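Local coordinates for histidine kinase (PDB 5DFY), which probably acts as a light-sensing histidine kinase of a two-component system, of which this part is a GAF domain carrying a covalently bound phycocyanobilin, at residues 93-107 with 138-150. Residues are numbered along the deposited sequence; the frame is centred on the assembly and turned at random.
Sequences WEPLKDLQNNFPLWQ and CHLDNLRRFEIRA. With CYC (phycocyanobilin), chain B.
The indole of W106 lies sandwiched: ring D of phycocyanobilin (the one holding NB) covers one face, CZ2 of W106 reaching 3.4 Å from C1B of the bilin, and CB of N142 sits over the opposite face as a CH-pi contact, 4.3 Å from the centroid of the five-membered ring. At its edge stands H139 CD2. The F146 ring leans obliquely against the same indole, the planes 36° apart, and F146 CD2 comes 3.5 Å from W106 CE3. With CG anti to the backbone N (chi1 -180°), W106 swings its rings between helix 137-145 and the chromophore. N142 ND2 donates a nearly straight bond of 2.7 Å to OC of the bilin, an oxygen that W106 NE1 also reaches, weakly. This is the bilin pocket of a cyanobacteriochrome GAF domain: C138, on the same helix, holds the chromophore by a thioether, while H139 lays a ring face on it and bonds a propionate through ND1. Were W106 an alanine, ring D would probably lose its aromatic cover and a gap open beside F146 CD2. Farther along, the extended R145 brings NH1 to L105 O at 3.1 Å, almost in line with the carbonyl; a weak NH2 bond joins it, and NH1 also grips N142 OD1, steadying that amide. L96 CD2 meets F146 CD1 at 3.7 Å, and P104 CG meets F146 CE1. E147, at positive phi in the Schellman motif closing the helix, sets its carboxylate perpendicular to the W93 ring at the edge, and OE1 takes two waters that lead to the backbone of E94.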
loop_
_atom_site.group_PDB
_atom_site.type_symbol
_atom_site.label_atom_id
_atom_site.label_comp_id
_atom_site.label_asym_id
_atom_site.label_seq_id
_atom_site.Cartn_x
_atom_site.Cartn_y
_atom_site.Cartn_z
ATOM N N TRP A 93 33.148 11.305 0.931
ATOM C CA TRP A 93 32.359 12.519 0.760
ATOM C C TRP A 93 31.919 13.111 2.075
ATOM O O TRP A 93 31.609 12.377 3.017
ATOM C CB TRP A 93 31.105 12.233 -0.077
ATOM C CG TRP A 93 31.370 11.432 -1.289
ATOM C CD1 TRP A 93 31.105 10.107 -1.447
ATOM C CD2 TRP A 93 31.994 11.864 -2.509
ATOM N NE1 TRP A 93 31.510 9.685 -2.686
ATOM C CE2 TRP A 93 32.041 10.747 -3.367
ATOM C CE3 TRP A 93 32.502 13.091 -2.971
ATOM C CZ2 TRP A 93 32.580 10.815 -4.640
ATOM C CZ3 TRP A 93 33.030 13.150 -4.239
ATOM C CH2 TRP A 93 33.080 12.016 -5.053
ATOM N N GLU A 94 31.847 14.432 2.133
ATOM C CA GLU A 94 31.275 15.096 3.305
ATOM C C GLU A 94 29.816 14.655 3.461
ATOM O O GLU A 94 29.047 14.732 2.509
ATOM C CB GLU A 94 31.381 16.618 3.173
ATOM C CG GLU A 94 30.692 17.338 4.338
ATOM C CD GLU A 94 30.988 18.839 4.459
ATOM O OE1 GLU A 94 31.933 19.334 3.832
ATOM O OE2 GLU A 94 30.234 19.506 5.189
ATOM N N PRO A 95 29.442 14.190 4.659
ATOM C CA PRO A 95 28.043 13.770 4.834
ATOM C C PRO A 95 27.126 14.958 4.995
ATOM O O PRO A 95 27.583 16.032 5.418
ATOM C CB PRO A 95 28.083 12.940 6.112
ATOM C CG PRO A 95 29.213 13.553 6.903
ATOM C CD PRO A 95 30.236 13.983 5.872
ATOM N N LEU A 96 25.851 14.791 4.638
ATOM C CA LEU A 96 24.860 15.827 4.912
ATOM C C LEU A 96 24.399 15.753 6.350
ATOM O O LEU A 96 24.051 16.788 6.928
ATOM C CB LEU A 96 23.655 15.703 3.983
ATOM C CG LEU A 96 23.929 15.794 2.487
ATOM C CD1 LEU A 96 22.609 15.866 1.737
ATOM C CD2 LEU A 96 24.823 16.961 2.131
ATOM N N LYS A 97 24.407 14.569 6.928
ATOM C CA LYS A 97 23.993 14.408 8.325
ATOM C C LYS A 97 25.103 14.879 9.248
ATOM O O LYS A 97 26.225 14.394 9.161
ATOM C CB LYS A 97 23.643 12.965 8.636
ATOM C CG LYS A 97 22.980 12.783 10.022
ATOM C CD LYS A 97 22.722 11.334 10.357
ATOM C CE LYS A 97 23.981 10.591 10.676
ATOM N NZ LYS A 97 23.692 9.185 11.009
ATOM N N ASP A 98 24.777 15.804 10.146
ATOM C CA ASP A 98 25.771 16.317 11.094
ATOM C C ASP A 98 25.852 15.470 12.365
ATOM O O ASP A 98 25.216 14.424 12.472
ATOM C CB ASP A 98 25.483 17.787 11.427
ATOM C CG ASP A 98 24.220 17.995 12.264
ATOM O OD1 ASP A 98 23.796 17.107 13.036
ATOM O OD2 ASP A 98 23.656 19.095 12.143
ATOM N N LEU A 99 26.657 15.913 13.332
ATOM C CA LEU A 99 26.936 15.092 14.509
ATOM C C LEU A 99 25.745 14.941 15.455
ATOM O O LEU A 99 25.711 14.016 16.271
ATOM C CB LEU A 99 28.126 15.664 15.278
ATOM C CG LEU A 99 29.485 15.396 14.630
ATOM C CD1 LEU A 99 30.566 16.217 15.313
ATOM C CD2 LEU A 99 29.831 13.919 14.684
ATOM N N GLN A 100 24.781 15.849 15.345
ATOM C CA GLN A 100 23.529 15.745 16.089
ATOM C C GLN A 100 22.481 14.930 15.333
ATOM O O GLN A 100 21.319 14.863 15.735
ATOM C CB GLN A 100 22.992 17.139 16.385
ATOM C CG GLN A 100 23.748 17.840 17.495
ATOM C CD GLN A 100 25.173 18.189 17.105
ATOM O OE1 GLN A 100 26.126 17.826 17.803
ATOM N NE2 GLN A 100 25.328 18.904 15.989
ATOM N N ASN A 101 22.907 14.316 14.233
ATOM C CA ASN A 101 22.027 13.534 13.381
ATOM C C ASN A 101 20.924 14.389 12.786
ATOM O O ASN A 101 19.840 13.895 12.480
ATOM C CB ASN A 101 21.442 12.358 14.151
ATOM C CG ASN A 101 22.505 11.378 14.594
ATOM O OD1 ASN A 101 23.360 10.978 13.803
ATOM N ND2 ASN A 101 22.463 10.990 15.862
ATOM N N ASN A 102 21.222 15.672 12.608
ATOM C CA ASN A 102 20.346 16.582 11.892
ATOM C C ASN A 102 20.808 16.772 10.455
ATOM O O ASN A 102 21.992 16.642 10.140
ATOM C CB ASN A 102 20.283 17.942 12.572
ATOM C CG ASN A 102 19.753 17.858 13.981
ATOM O OD1 ASN A 102 18.803 17.121 14.258
ATOM N ND2 ASN A 102 20.385 18.588 14.890
ATOM N N PHE A 103 19.858 17.108 9.595
ATOM C CA PHE A 103 20.112 17.276 8.178
ATOM C C PHE A 103 19.897 18.699 7.756
ATOM O O PHE A 103 19.121 19.422 8.387
ATOM C CB PHE A 103 19.184 16.375 7.352
ATOM C CG PHE A 103 19.499 14.923 7.455
ATOM C CD1 PHE A 103 18.962 14.145 8.462
ATOM C CD2 PHE A 103 20.350 14.332 6.537
ATOM C CE1 PHE A 103 19.248 12.808 8.549
ATOM C CE2 PHE A 103 20.652 12.982 6.620
ATOM C CZ PHE A 103 20.109 12.220 7.620
ATOM N N PRO A 104 20.532 19.110 6.662
ATOM C CA PRO A 104 20.215 20.420 6.110
ATOM C C PRO A 104 18.828 20.449 5.499
ATOM O O PRO A 104 18.238 19.389 5.269
ATOM C CB PRO A 104 21.268 20.612 5.027
ATOM C CG PRO A 104 21.591 19.209 4.589
ATOM C CD PRO A 104 21.523 18.393 5.840
ATOM N N LEU A 105 18.328 21.652 5.248
ATOM C CA LEU A 105 17.048 21.839 4.577
ATOM C C LEU A 105 17.243 22.023 3.082
ATOM O O LEU A 105 18.154 22.712 2.635
ATOM C CB LEU A 105 16.312 23.053 5.136
ATOM C CG LEU A 105 16.005 22.975 6.618
ATOM C CD1 LEU A 105 15.441 24.308 7.065
ATOM C CD2 LEU A 105 15.039 21.834 6.924
ATOM N N TRP A 106 16.378 21.387 2.311
ATOM C CA TRP A 106 16.317 21.613 0.878
ATOM C C TRP A 106 14.908 22.124 0.612
ATOM O O TRP A 106 13.945 21.352 0.566
ATOM C CB TRP A 106 16.642 20.327 0.120
ATOM C CG TRP A 106 16.622 20.409 -1.371
ATOM C CD1 TRP A 106 15.982 21.332 -2.154
ATOM C CD2 TRP A 106 17.262 19.500 -2.270
ATOM N NE1 TRP A 106 16.185 21.042 -3.485
ATOM C CE2 TRP A 106 16.964 19.921 -3.579
ATOM C CE3 TRP A 106 18.052 18.358 -2.090
ATOM C CZ2 TRP A 106 17.432 19.251 -4.696
ATOM C CZ3 TRP A 106 18.522 17.695 -3.205
ATOM C CH2 TRP A 106 18.209 18.138 -4.490
ATOM N N GLN A 107 14.774 23.322 0.480
ATOM C CA GLN A 107 13.475 23.968 0.413
ATOM C C GLN A 107 13.084 24.123 -1.030
ATOM O O GLN A 107 13.206 25.201 -1.617
ATOM C CB GLN A 107 13.511 25.315 1.112
ATOM C CG GLN A 107 13.714 25.193 2.598
ATOM C CD GLN A 107 13.821 26.536 3.268
ATOM O OE1 GLN A 107 14.197 27.528 2.640
ATOM N NE2 GLN A 107 13.483 26.580 4.557
ATOM N N CYS A 138 18.195 28.516 -8.682
ATOM C CA CYS A 138 18.015 28.210 -7.264
ATOM C C CYS A 138 18.084 26.693 -7.031
ATOM O O CYS A 138 18.497 26.247 -5.964
ATOM C CB CYS A 138 16.692 28.777 -6.738
ATOM S SG CYS A 138 15.200 28.153 -7.539
ATOM N N HIS A 139 17.691 25.925 -8.044
ATOM C CA HIS A 139 17.676 24.461 -7.974
ATOM C C HIS A 139 19.111 23.947 -8.139
ATOM O O HIS A 139 19.593 23.162 -7.312
ATOM C CB HIS A 139 16.726 23.907 -9.049
ATOM C CG HIS A 139 16.582 22.417 -9.062
ATOM N ND1 HIS A 139 15.990 21.753 -10.111
ATOM C CD2 HIS A 139 16.904 21.468 -8.149
ATOM C CE1 HIS A 139 15.978 20.453 -9.863
ATOM N NE2 HIS A 139 16.520 20.255 -8.675
ATOM N N LEU A 140 19.787 24.417 -9.188
ATOM C CA LEU A 140 21.180 24.047 -9.437
ATOM C C LEU A 140 22.070 24.401 -8.254
ATOM O O LEU A 140 23.001 23.663 -7.930
ATOM C CB LEU A 140 21.698 24.733 -10.711
ATOM C CG LEU A 140 23.137 24.404 -11.108
ATOM C CD1 LEU A 140 23.359 22.902 -11.160
ATOM C CD2 LEU A 140 23.502 25.035 -12.452
ATOM N N ASP A 141 21.794 25.525 -7.598
ATOM C CA ASP A 141 22.605 25.935 -6.460
ATOM C C ASP A 141 22.498 24.908 -5.353
ATOM O O ASP A 141 23.489 24.600 -4.693
ATOM C CB ASP A 141 22.190 27.311 -5.931
ATOM C CG ASP A 141 22.525 28.447 -6.901
ATOM O OD1 ASP A 141 23.378 28.254 -7.800
ATOM O OD2 ASP A 141 21.928 29.538 -6.752
ATOM N N ASN A 142 21.300 24.369 -5.138
ATOM C CA ASN A 142 21.142 23.379 -4.092
ATOM C C ASN A 142 21.765 22.054 -4.494
ATOM O O ASN A 142 22.322 21.367 -3.654
ATOM C CB ASN A 142 19.668 23.194 -3.730
ATOM C CG ASN A 142 19.267 24.016 -2.519
ATOM O OD1 ASN A 142 20.110 24.394 -1.704
ATOM N ND2 ASN A 142 17.979 24.292 -2.392
ATOM N N LEU A 143 21.684 21.700 -5.773
ATOM C CA LEU A 143 22.333 20.481 -6.247
ATOM C C LEU A 143 23.838 20.570 -5.997
ATOM O O LEU A 143 24.436 19.640 -5.455
ATOM C CB LEU A 143 22.028 20.237 -7.718
ATOM C CG LEU A 143 20.551 19.880 -7.992
ATOM C CD1 LEU A 143 20.174 20.128 -9.435
ATOM C CD2 LEU A 143 20.294 18.414 -7.633
ATOM N N ARG A 144 24.448 21.688 -6.376
ATOM C CA ARG A 144 25.875 21.890 -6.121
ATOM C C ARG A 144 26.211 21.864 -4.636
ATOM O O ARG A 144 27.206 21.266 -4.218
ATOM C CB ARG A 144 26.325 23.219 -6.732
ATOM C CG ARG A 144 26.279 23.230 -8.220
ATOM C CD ARG A 144 26.460 24.653 -8.711
ATOM N NE ARG A 144 26.749 24.683 -10.128
ATOM C CZ ARG A 144 26.883 25.802 -10.827
ATOM N NH1 ARG A 144 26.730 26.973 -10.232
ATOM N NH2 ARG A 144 27.153 25.744 -12.120
ATOM N N ARG A 145 25.371 22.503 -3.829
ATOM C CA ARG A 145 25.575 22.566 -2.388
ATOM C C ARG A 145 25.630 21.167 -1.778
ATOM O O ARG A 145 26.412 20.891 -0.863
ATOM C CB ARG A 145 24.449 23.404 -1.758
ATOM C CG ARG A 145 24.367 23.426 -0.265
ATOM C CD ARG A 145 23.094 24.207 0.143
ATOM N NE ARG A 145 22.716 23.957 1.528
ATOM C CZ ARG A 145 21.467 23.941 1.989
ATOM N NH1 ARG A 145 20.432 24.149 1.181
ATOM N NH2 ARG A 145 21.251 23.695 3.274
ATOM N N PHE A 146 24.793 20.272 -2.301
ATOM C CA PHE A 146 24.741 18.908 -1.808
ATOM C C PHE A 146 25.650 17.957 -2.593
ATOM O O PHE A 146 25.592 16.740 -2.426
ATOM C CB PHE A 146 23.287 18.436 -1.822
ATOM C CG PHE A 146 22.409 19.217 -0.866
ATOM C CD1 PHE A 146 22.855 19.537 0.410
ATOM C CD2 PHE A 146 21.164 19.647 -1.247
ATOM C CE1 PHE A 146 22.060 20.264 1.270
ATOM C CE2 PHE A 146 20.376 20.376 -0.387
ATOM C CZ PHE A 146 20.813 20.672 0.861
ATOM N N GLU A 147 26.545 18.517 -3.394
ATOM C CA GLU A 147 27.546 17.764 -4.151
ATOM C C GLU A 147 26.885 16.709 -5.055
ATOM O O GLU A 147 27.356 15.585 -5.175
ATOM C CB GLU A 147 28.586 17.117 -3.215
ATOM C CG GLU A 147 29.881 16.808 -3.953
ATOM C CD GLU A 147 31.028 16.371 -3.057
ATOM O OE1 GLU A 147 30.817 16.008 -1.877
ATOM O OE2 GLU A 147 32.177 16.384 -3.542
ATOM N N ILE A 148 25.797 17.106 -5.702
ATOM C CA ILE A 148 25.070 16.231 -6.611
ATOM C C ILE A 148 25.445 16.580 -8.050
ATOM O O ILE A 148 25.108 17.658 -8.533
ATOM C CB ILE A 148 23.548 16.374 -6.431
ATOM C CG1 ILE A 148 23.143 15.916 -5.020
ATOM C CG2 ILE A 148 22.840 15.520 -7.462
ATOM C CD1 ILE A 148 21.724 16.315 -4.607
ATOM N N ARG A 149 26.159 15.689 -8.726
ATOM C CA ARG A 149 26.486 15.881 -10.131
ATOM C C ARG A 149 25.495 15.173 -11.045
ATOM O O ARG A 149 25.283 15.589 -12.176
ATOM C CB ARG A 149 27.890 15.378 -10.424
ATOM C CG ARG A 149 28.346 15.583 -11.870
ATOM C CD ARG A 149 28.467 17.072 -12.230
ATOM N NE ARG A 149 28.839 17.202 -13.628
ATOM C CZ ARG A 149 30.083 17.063 -14.081
ATOM N NH1 ARG A 149 31.093 16.828 -13.246
ATOM N NH2 ARG A 149 30.318 17.161 -15.378
ATOM N N ALA A 150 24.929 14.069 -10.557
ATOM C CA ALA A 150 23.967 13.254 -11.321
ATOM C C ALA A 150 23.007 12.670 -10.305
ATOM O O ALA A 150 23.430 12.367 -9.202
ATOM C CB ALA A 150 24.643 12.139 -12.089
HETATM C CHA CYC B . 12.450 20.590 -9.588
HETATM N NA CYC B . 13.362 19.790 -7.356
HETATM C C1A CYC B . 12.787 19.641 -8.700
HETATM C C2A CYC B . 12.646 18.165 -8.940
HETATM C C3A CYC B . 13.124 17.451 -7.779
HETATM C C4A CYC B . 13.577 18.459 -6.807
HETATM C CMA CYC B . 13.127 15.952 -7.635
HETATM C CAA CYC B . 12.017 17.569 -10.187
HETATM C CBA CYC B . 10.510 17.682 -9.871
HETATM C CGA CYC B . 9.545 17.250 -10.975
HETATM O O1A CYC B . 9.978 17.099 -12.139
HETATM O O2A CYC B . 8.301 17.066 -10.740
HETATM C CHB CYC B . 14.100 18.299 -5.421
HETATM N NB CYC B . 15.553 16.290 -5.807
HETATM C C1B CYC B . 14.751 17.235 -4.981
HETATM C C2B CYC B . 14.832 16.807 -3.580
HETATM C C3B CYC B . 15.640 15.665 -3.505
HETATM C C4B CYC B . 16.134 15.316 -4.855
HETATM C CMB CYC B . 14.133 17.528 -2.447
HETATM C CAB CYC B . 15.992 14.884 -2.245
HETATM C CBB CYC B . 15.348 13.506 -2.287
HETATM O OB CYC B . 16.854 14.409 -5.201
HETATM N NC CYC B . 14.560 24.033 -5.865
HETATM C C1C CYC B . 15.317 24.463 -4.986
HETATM C C2C CYC B . 15.218 26.179 -4.942
HETATM C C3C CYC B . 14.068 26.461 -5.495
HETATM C C4C CYC B . 13.844 25.238 -6.529
HETATM C CMC CYC B . 15.450 26.705 -3.480
HETATM C CAC CYC B . 13.923 27.887 -6.268
HETATM C CBC CYC B . 13.841 28.987 -5.234
HETATM O OC CYC B . 16.030 23.810 -4.251
HETATM C CHD CYC B . 13.088 25.274 -7.636
HETATM N ND CYC B . 12.924 22.759 -8.176
HETATM C C1D CYC B . 12.823 24.084 -8.501
HETATM C C2D CYC B . 12.428 24.204 -9.803
HETATM C C3D CYC B . 12.266 22.952 -10.298
HETATM C C4D CYC B . 12.574 22.054 -9.280
HETATM C CMD CYC B . 12.205 25.540 -10.498
HETATM C CAD CYC B . 11.831 22.593 -11.696
HETATM C CBD CYC B . 13.025 22.232 -12.555
HETATM C CGD CYC B . 13.900 23.457 -12.759
HETATM O O1D CYC B . 15.031 23.547 -12.211
HETATM O O2D CYC B . 13.504 24.414 -13.481
HETATM O O HOH W 1 32.733 16.086 -0.053
HETATM O O HOH W 2 29.075 16.287 0.236
HETATM O O HOH W 3 17.079 25.502 0.456
#